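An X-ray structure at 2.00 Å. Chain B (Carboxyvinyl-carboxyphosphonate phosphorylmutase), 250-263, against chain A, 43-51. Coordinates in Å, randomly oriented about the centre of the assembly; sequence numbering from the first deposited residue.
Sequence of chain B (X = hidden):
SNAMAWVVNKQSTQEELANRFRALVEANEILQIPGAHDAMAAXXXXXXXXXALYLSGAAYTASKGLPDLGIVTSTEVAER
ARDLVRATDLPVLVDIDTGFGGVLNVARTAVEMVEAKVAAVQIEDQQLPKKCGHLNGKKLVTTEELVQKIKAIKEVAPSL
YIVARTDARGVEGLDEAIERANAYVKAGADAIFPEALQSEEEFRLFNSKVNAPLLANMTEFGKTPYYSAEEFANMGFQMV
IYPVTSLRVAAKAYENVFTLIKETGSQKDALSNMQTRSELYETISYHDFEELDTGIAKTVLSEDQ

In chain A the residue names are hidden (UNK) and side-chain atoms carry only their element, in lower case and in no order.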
ATOM      1  N   ALA B 250      -4.059   9.661   2.421  1.00 28.57           N
ATOM      2  CA  ALA B 250      -4.640   8.485   1.788  1.00 29.60           C
ATOM      3  C   ALA B 250      -5.796   7.961   2.625  1.00 27.88           C
ATOM      4  O   ALA B 250      -6.860   7.631   2.103  1.00 32.95           O
ATOM      5  CB  ALA B 250      -3.588   7.408   1.598  1.00 29.98           C
ATOM      6  N   ALA B 251      -5.576   7.899   3.931  1.00 22.48           N
ATOM      7  CA  ALA B 251      -6.568   7.389   4.860  1.00 21.04           C
ATOM      8  C   ALA B 251      -7.871   8.179   4.783  1.00 22.36           C
ATOM      9  O   ALA B 251      -8.943   7.606   4.608  1.00 23.21           O
ATOM     10  CB  ALA B 251      -6.015   7.431   6.261  1.00 27.10           C
ATOM     11  N   LYS B 252      -7.766   9.499   4.904  1.00 24.57           N
ATOM     12  CA  LYS B 252      -8.938  10.368   4.961  1.00 27.06           C
ATOM     13  C   LYS B 252      -9.749  10.291   3.674  1.00 21.75           C
ATOM     14  O   LYS B 252     -10.976  10.396   3.696  1.00 22.45           O
ATOM     15  CB  LYS B 252      -8.519  11.815   5.242  1.00 27.40           C
ATOM     16  CG  LYS B 252      -9.405  12.549   6.245  1.00 28.18           C
ATOM     17  CD  LYS B 252     -10.728  12.958   5.634  1.00 32.23           C
ATOM     18  CE  LYS B 252     -11.485  13.929   6.529  1.00 33.03           C
ATOM     19  NZ  LYS B 252     -11.907  13.311   7.813  1.00 34.49           N
ATOM     20  N   ALA B 253      -9.056  10.100   2.555  1.00 20.84           N
ATOM     21  CA  ALA B 253      -9.710   9.950   1.262  1.00 18.45           C
ATOM     22  C   ALA B 253     -10.519   8.659   1.202  1.00 20.06           C
ATOM     23  O   ALA B 253     -11.606   8.630   0.624  1.00 24.43           O
ATOM     24  CB  ALA B 253      -8.688   9.989   0.140  1.00 22.14           C
ATOM     25  N   TYR B 254      -9.981   7.591   1.784  1.00 20.83           N
ATOM     26  CA  TYR B 254     -10.716   6.339   1.883  1.00 20.27           C
ATOM     27  C   TYR B 254     -11.999   6.614   2.643  1.00 21.79           C
ATOM     28  O   TYR B 254     -13.088   6.273   2.188  1.00 26.18           O
ATOM     29  CB  TYR B 254      -9.919   5.283   2.652  1.00 18.76           C
ATOM     30  CG  TYR B 254      -8.586   4.896   2.054  1.00 17.75           C
ATOM     31  CD1 TYR B 254      -8.330   5.051   0.700  1.00 17.75           C
ATOM     32  CD2 TYR B 254      -7.582   4.364   2.856  1.00 19.54           C
ATOM     33  CE1 TYR B 254      -7.110   4.695   0.161  1.00 21.22           C
ATOM     34  CE2 TYR B 254      -6.362   4.004   2.327  1.00 18.65           C
ATOM     35  CZ  TYR B 254      -6.130   4.171   0.980  1.00 18.60           C
ATOM     36  OH  TYR B 254      -4.913   3.814   0.451  1.00 22.65           O
ATOM     37  N   GLU B 255     -11.845   7.249   3.801  1.00 22.03           N
ATOM     38  CA  GLU B 255     -12.950   7.529   4.706  1.00 25.44           C
ATOM     39  C   GLU B 255     -14.074   8.254   3.999  1.00 22.92           C
ATOM     40  O   GLU B 255     -15.236   7.874   4.114  1.00 20.30           O
ATOM     41  CB  GLU B 255     -12.466   8.373   5.887  1.00 31.82           C
ATOM     42  CG  GLU B 255     -13.556   8.748   6.882  1.00 37.27           C
ATOM     43  CD  GLU B 255     -13.049   9.650   7.997  1.00 41.64           C
ATOM     44  OE1 GLU B 255     -12.118  10.446   7.751  1.00 41.76           O
ATOM     45  OE2 GLU B 255     -13.580   9.559   9.124  1.00 42.46           O
ATOM     46  N   ASN B 256     -13.716   9.298   3.262  1.00 22.14           N
ATOM     47  CA  ASN B 256     -14.705  10.126   2.593  1.00 22.88           C
ATOM     48  C   ASN B 256     -15.417   9.416   1.453  1.00 20.90           C
ATOM     49  O   ASN B 256     -16.627   9.547   1.294  1.00 22.50           O
ATOM     50  CB  ASN B 256     -14.076  11.431   2.102  1.00 26.08           C
ATOM     51  CG  ASN B 256     -13.725  12.372   3.241  1.00 29.83           C
ATOM     52  OD1 ASN B 256     -14.264  12.262   4.344  1.00 28.83           O
ATOM     53  ND2 ASN B 256     -12.821  13.306   2.975  1.00 31.82           N
ATOM     54  N   VAL B 257     -14.672   8.658   0.660  1.00 19.21           N
ATOM     55  CA  VAL B 257     -15.287   7.989  -0.471  1.00 20.28           C
ATOM     56  C   VAL B 257     -16.083   6.765  -0.020  1.00 21.62           C
ATOM     57  O   VAL B 257     -17.144   6.479  -0.567  1.00 21.60           O
ATOM     58  CB  VAL B 257     -14.263   7.634  -1.578  1.00 24.52           C
ATOM     59  CG1 VAL B 257     -13.349   6.497  -1.148  1.00 24.85           C
ATOM     60  CG2 VAL B 257     -14.980   7.297  -2.871  1.00 27.38           C
ATOM     61  N   PHE B 258     -15.589   6.066   0.998  1.00 18.91           N
ATOM     62  CA  PHE B 258     -16.280   4.886   1.502  1.00 23.06           C
ATOM     63  C   PHE B 258     -17.594   5.257   2.171  1.00 24.41           C
ATOM     64  O   PHE B 258     -18.595   4.556   2.027  1.00 26.32           O
ATOM     65  CB  PHE B 258     -15.395   4.117   2.478  1.00 20.94           C
ATOM     66  CG  PHE B 258     -14.324   3.313   1.810  1.00 22.44           C
ATOM     67  CD1 PHE B 258     -14.570   2.678   0.606  1.00 24.40           C
ATOM     68  CD2 PHE B 258     -13.071   3.194   2.382  1.00 25.55           C
ATOM     69  CE1 PHE B 258     -13.584   1.936  -0.013  1.00 22.30           C
ATOM     70  CE2 PHE B 258     -12.080   2.456   1.766  1.00 24.35           C
ATOM     71  CZ  PHE B 258     -12.338   1.824   0.567  1.00 23.42           C
ATOM     72  N   THR B 259     -17.576   6.357   2.912  1.00 22.06           N
ATOM     73  CA  THR B 259     -18.774   6.860   3.559  1.00 19.73           C
ATOM     74  C   THR B 259     -19.768   7.250   2.486  1.00 23.71           C
ATOM     75  O   THR B 259     -20.962   6.965   2.589  1.00 24.05           O
ATOM     76  CB  THR B 259     -18.458   8.087   4.429  1.00 23.28           C
ATOM     77  OG1 THR B 259     -17.572   7.704   5.487  1.00 24.10           O
ATOM     78  CG2 THR B 259     -19.720   8.659   5.025  1.00 23.04           C
ATOM     79  N   LEU B 260     -19.255   7.894   1.444  1.00 25.26           N
ATOM     80  CA  LEU B 260     -20.065   8.290   0.307  1.00 25.10           C
ATOM     81  C   LEU B 260     -20.744   7.072  -0.304  1.00 24.58           C
ATOM     82  O   LEU B 260     -21.951   7.064  -0.506  1.00 24.55           O
ATOM     83  CB  LEU B 260     -19.199   8.994  -0.737  1.00 25.64           C
ATOM     84  CG  LEU B 260     -19.910   9.471  -2.003  1.00 28.54           C
ATOM     85  CD1 LEU B 260     -20.885  10.593  -1.687  1.00 31.52           C
ATOM     86  CD2 LEU B 260     -18.903   9.908  -3.053  1.00 24.45           C
ATOM     87  N   ILE B 261     -19.969   6.032  -0.576  1.00 24.06           N
ATOM     88  CA  ILE B 261     -20.520   4.824  -1.175  1.00 23.63           C
ATOM     89  C   ILE B 261     -21.505   4.134  -0.237  1.00 24.17           C
ATOM     90  O   ILE B 261     -22.576   3.695  -0.659  1.00 26.78           O
ATOM     91  CB  ILE B 261     -19.413   3.832  -1.550  1.00 23.97           C
ATOM     92  CG1 ILE B 261     -18.461   4.463  -2.561  1.00 24.77           C
ATOM     93  CG2 ILE B 261     -20.015   2.566  -2.125  1.00 20.82           C
ATOM     94  CD1 ILE B 261     -17.242   3.636  -2.840  1.00 19.90           C
ATOM     95  N   LYS B 262     -21.138   4.051   1.037  1.00 23.51           N
ATOM     96  CA  LYS B 262     -21.963   3.374   2.030  1.00 25.05           C
ATOM     97  C   LYS B 262     -23.315   4.051   2.207  1.00 27.67           C
ATOM     98  O   LYS B 262     -24.338   3.387   2.360  1.00 31.98           O
ATOM     99  CB  LYS B 262     -21.242   3.310   3.379  1.00 27.05           C
ATOM    100  CG  LYS B 262     -21.960   2.458   4.408  1.00 31.70           C
ATOM    101  CD  LYS B 262     -22.355   1.121   3.801  1.00 34.33           C
ATOM    102  CE  LYS B 262     -23.185   0.282   4.756  1.00 35.38           C
ATOM    103  NZ  LYS B 262     -22.410  -0.103   5.963  1.00 36.25           N
ATOM    104  N   GLU B 263     -23.320   5.375   2.170  1.00 27.41           N
ATOM    105  CA  GLU B 263     -24.509   6.125   2.548  1.00 32.77           C
ATOM    106  C   GLU B 263     -25.293   6.715   1.375  1.00 29.75           C
ATOM    107  O   GLU B 263     -26.474   7.021   1.515  1.00 33.45           O
ATOM    108  CB  GLU B 263     -24.141   7.194   3.581  1.00 41.01           C
ATOM    109  CG  GLU B 263     -23.497   6.600   4.836  1.00 46.80           C
ATOM    110  CD  GLU B 263     -23.092   7.642   5.866  1.00 49.47           C
ATOM    111  OE1 GLU B 263     -23.423   8.832   5.682  1.00 49.23           O
ATOM    112  OE2 GLU B 263     -22.438   7.266   6.864  1.00 50.48           O
TER
ATOM    113  N   UNK A  43      -9.060  -1.469   6.639  1.00 18.63           N
ATOM    114  CA  UNK A  43      -9.506  -1.056   7.963  1.00 19.00           C
ATOM    115  C   UNK A  43     -10.540   0.063   7.903  1.00 18.94           C
ATOM    116  O   UNK A  43     -11.494   0.078   8.678  1.00 19.16           O
ATOM    117  c   UNK A  43      -7.369  -1.762   9.217  1.00 28.08           C
ATOM    118  c   UNK A  43      -8.306  -0.624   8.807  1.00 27.14           C
ATOM    119  c   UNK A  43      -8.028  -2.627  10.283  1.00 28.47           C
ATOM    120  c   UNK A  43      -6.028  -1.226   9.707  1.00 29.10           C
ATOM    121  N   UNK A  44     -10.346   1.003   6.985  1.00 22.98           N
ATOM    122  CA  UNK A  44     -11.278   2.114   6.829  1.00 23.77           C
ATOM    123  C   UNK A  44     -12.628   1.635   6.310  1.00 18.54           C
ATOM    124  O   UNK A  44     -13.675   2.116   6.741  1.00 24.97           O
ATOM    125  c   UNK A  44     -10.733   3.182   5.872  1.00 18.57           C
ATOM    126  c   UNK A  44      -9.390   3.671   6.346  1.00 24.25           C
ATOM    127  c   UNK A  44     -11.702   4.339   5.775  1.00 22.16           C
ATOM    128  N   UNK A  45     -12.593   0.682   5.386  1.00 19.12           N
ATOM    129  CA  UNK A  45     -13.812   0.120   4.827  1.00 18.15           C
ATOM    130  C   UNK A  45     -14.646  -0.547   5.911  1.00 21.92           C
ATOM    131  O   UNK A  45     -15.847  -0.300   6.019  1.00 25.29           O
ATOM    132  c   UNK A  45     -13.480  -0.873   3.724  1.00 17.87           C
ATOM    133  N   UNK A  46     -13.994  -1.388   6.710  1.00 22.08           N
ATOM    134  CA  UNK A  46     -14.641  -2.078   7.818  1.00 18.96           C
ATOM    135  C   UNK A  46     -15.301  -1.065   8.738  1.00 22.43           C
ATOM    136  O   UNK A  46     -16.488  -1.165   9.041  1.00 24.69           O
ATOM    137  n   UNK A  46     -12.416  -5.154  12.256  1.00 40.88           N
ATOM    138  c   UNK A  46     -11.961  -3.923  12.072  1.00 37.62           C
ATOM    139  c   UNK A  46     -14.112  -3.243  11.069  1.00 34.02           C
ATOM    140  n   UNK A  46     -12.739  -3.003  11.509  1.00 37.46           N
ATOM    141  c   UNK A  46     -14.194  -3.834   9.664  1.00 31.99           C
ATOM    142  c   UNK A  46     -13.612  -2.905   8.597  1.00 28.23           C
ATOM    143  n   UNK A  46     -10.727  -3.614  12.444  1.00 36.27           N
ATOM    144  N   UNK A  47     -14.520  -0.078   9.163  1.00 21.22           N
ATOM    145  CA  UNK A  47     -15.009   0.972  10.039  1.00 22.15           C
ATOM    146  C   UNK A  47     -16.118   1.792   9.395  1.00 24.00           C
ATOM    147  O   UNK A  47     -16.941   2.382  10.089  1.00 28.88           O
ATOM    148  c   UNK A  47     -12.770   1.110  11.212  1.00 31.74           C
ATOM    149  o   UNK A  47     -13.026   0.057  11.795  1.00 34.72           O
ATOM    150  c   UNK A  47     -13.854   1.874  10.473  1.00 27.98           C
ATOM    151  n   UNK A  47     -11.552   1.634  11.186  1.00 32.21           N
ATOM    152  N   UNK A  48     -16.142   1.822   8.067  1.00 20.60           N
ATOM    153  CA  UNK A  48     -17.199   2.517   7.340  1.00 23.21           C
ATOM    154  C   UNK A  48     -18.450   1.632   7.246  1.00 26.95           C
ATOM    155  O   UNK A  48     -19.542   2.097   6.919  1.00 30.33           O
ATOM    156  c   UNK A  48     -17.793   3.721   5.206  1.00 27.53           C
ATOM    157  o   UNK A  48     -15.622   3.907   6.137  1.00 29.29           O
ATOM    158  c   UNK A  48     -16.708   2.994   5.957  1.00 25.83           C
ATOM    159  N   UNK A  49     -18.294   0.351   7.560  1.00 23.84           N
ATOM    160  CA  UNK A  49     -19.444  -0.525   7.705  1.00 24.35           C
ATOM    161  C   UNK A  49     -19.666  -1.525   6.588  1.00 23.50           C
ATOM    162  O   UNK A  49     -20.755  -2.080   6.451  1.00 26.47           O
ATOM    163  N   UNK A  50     -18.636  -1.760   5.787  1.00 21.87           N
ATOM    164  CA  UNK A  50     -18.734  -2.746   4.725  1.00 22.42           C
ATOM    165  C   UNK A  50     -18.401  -4.131   5.263  1.00 23.78           C
ATOM    166  O   UNK A  50     -17.573  -4.269   6.160  1.00 28.39           O
ATOM    167  c   UNK A  50     -18.943   1.366   1.756  1.00 24.92           C
ATOM    168  c   UNK A  50     -19.276  -0.984   2.019  1.00 27.02           C
ATOM    169  c   UNK A  50     -17.547   0.113   3.232  1.00 24.82           C
ATOM    170  c   UNK A  50     -19.634   0.218   1.437  1.00 26.33           C
ATOM    171  c   UNK A  50     -18.228  -1.050   2.922  1.00 26.35           C
ATOM    172  c   UNK A  50     -17.901   1.314   2.652  1.00 23.73           C
ATOM    173  c   UNK A  50     -17.842  -2.356   3.554  1.00 23.55           C
ATOM    174  N   UNK A  51     -19.057  -5.149   4.715  1.00 22.26           N
ATOM    175  CA  UNK A  51     -19.031  -6.489   5.297  1.00 19.54           C
ATOM    176  C   UNK A  51     -18.241  -7.493   4.468  1.00 21.01           C
ATOM    177  O   UNK A  51     -18.188  -8.681   4.788  1.00 20.03           O
ATOM    178  c   UNK A  51     -20.810  -5.779   7.648  1.00 27.88           C
ATOM    179  c   UNK A  51     -20.459  -6.996   5.479  1.00 22.75           C
ATOM    180  c   UNK A  51     -21.383  -6.069   6.268  1.00 27.58           C
ATOM    181  c   UNK A  51     -22.772  -6.674   6.370  1.00 29.64           C
TER

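Position 43 has four side-chain carbons, forked at the second. They are out of reach of the chain B stretch. This is Leu A43.

Position 44 has three side-chain carbons, one carrying the other two. The group sits among Ala B251, Tyr B254, Glu B255 and Phe B258, a knob in a hole. This is Val A44. Its CG1 lies 3.7 Å from Tyr B254 CB and 3.8 Å from Phe B258 CD2.

Position 45 has one side-chain carbon. It lies over the face of the Phe B258 ring, with CB 4.1 Å from Phe B258 CE2. A lone CB means Ala A45.

Position 46 has three carbons, a nitrogen, then a carbon carrying two more nitrogens. This is a guanidinium chain, and it is out of reach of the chain B stretch. The residue is Arg A46.

Position 47 has two carbons, the second carrying one oxygen and one nitrogen. That is a short amide, also out of reach. The residue is Asn A47.

Position 48 has one carbon carrying an oxygen and a carbon. The carbon branch packs against Phe B258, Thr B259 and Lys B262. The branch at CB, with one hydroxyl and one methyl, gives Thr A48. Its OG1 donates to Val A44 O at 2.7 Å, back within its own helix. Its CG2 lies 3.7 Å from Phe B258 CB and 3.5 Å from Thr B259 N.

Position 49 has no side-chain atoms. Its phi is positive, in a Schellman motif that closes the helix. Its backbone O accepts a hydrogen bond from Lys B262 NZ. A CB here would jam against the preceding carbonyl and clash with Lys B262 NZ. It is Gly A49.

Position 50 has one carbon and then a ring of six carbons. The ring touches Phe B258, Ile B261 and Lys B262, with Lys B262 CD over one face. With no oxygen on the ring, this is Phe A50. Phe A50 CZ lies 3.4 Å from Lys B262 CB. The ring meets that of Phe B258 obliquely.

Position 51 has four carbons, forked at the second. They make no contact with the chain B stretch. This is Leu A51.

The contact is mainly apolar packing between two helices crossing at 36°, extended by the loop after the chain A helix. Val A44 fills its hole, while Phe B258 packs against Val A44, Ala A45, Thr A48 and Phe A50. Lys B262 lays its aliphatic chain along Phe A50, and its NZ donates to Gly A49 O at 2.6 Å. That is the one hydrogen bond between the stretches.

Chain A (43-51) LVARNTGFL
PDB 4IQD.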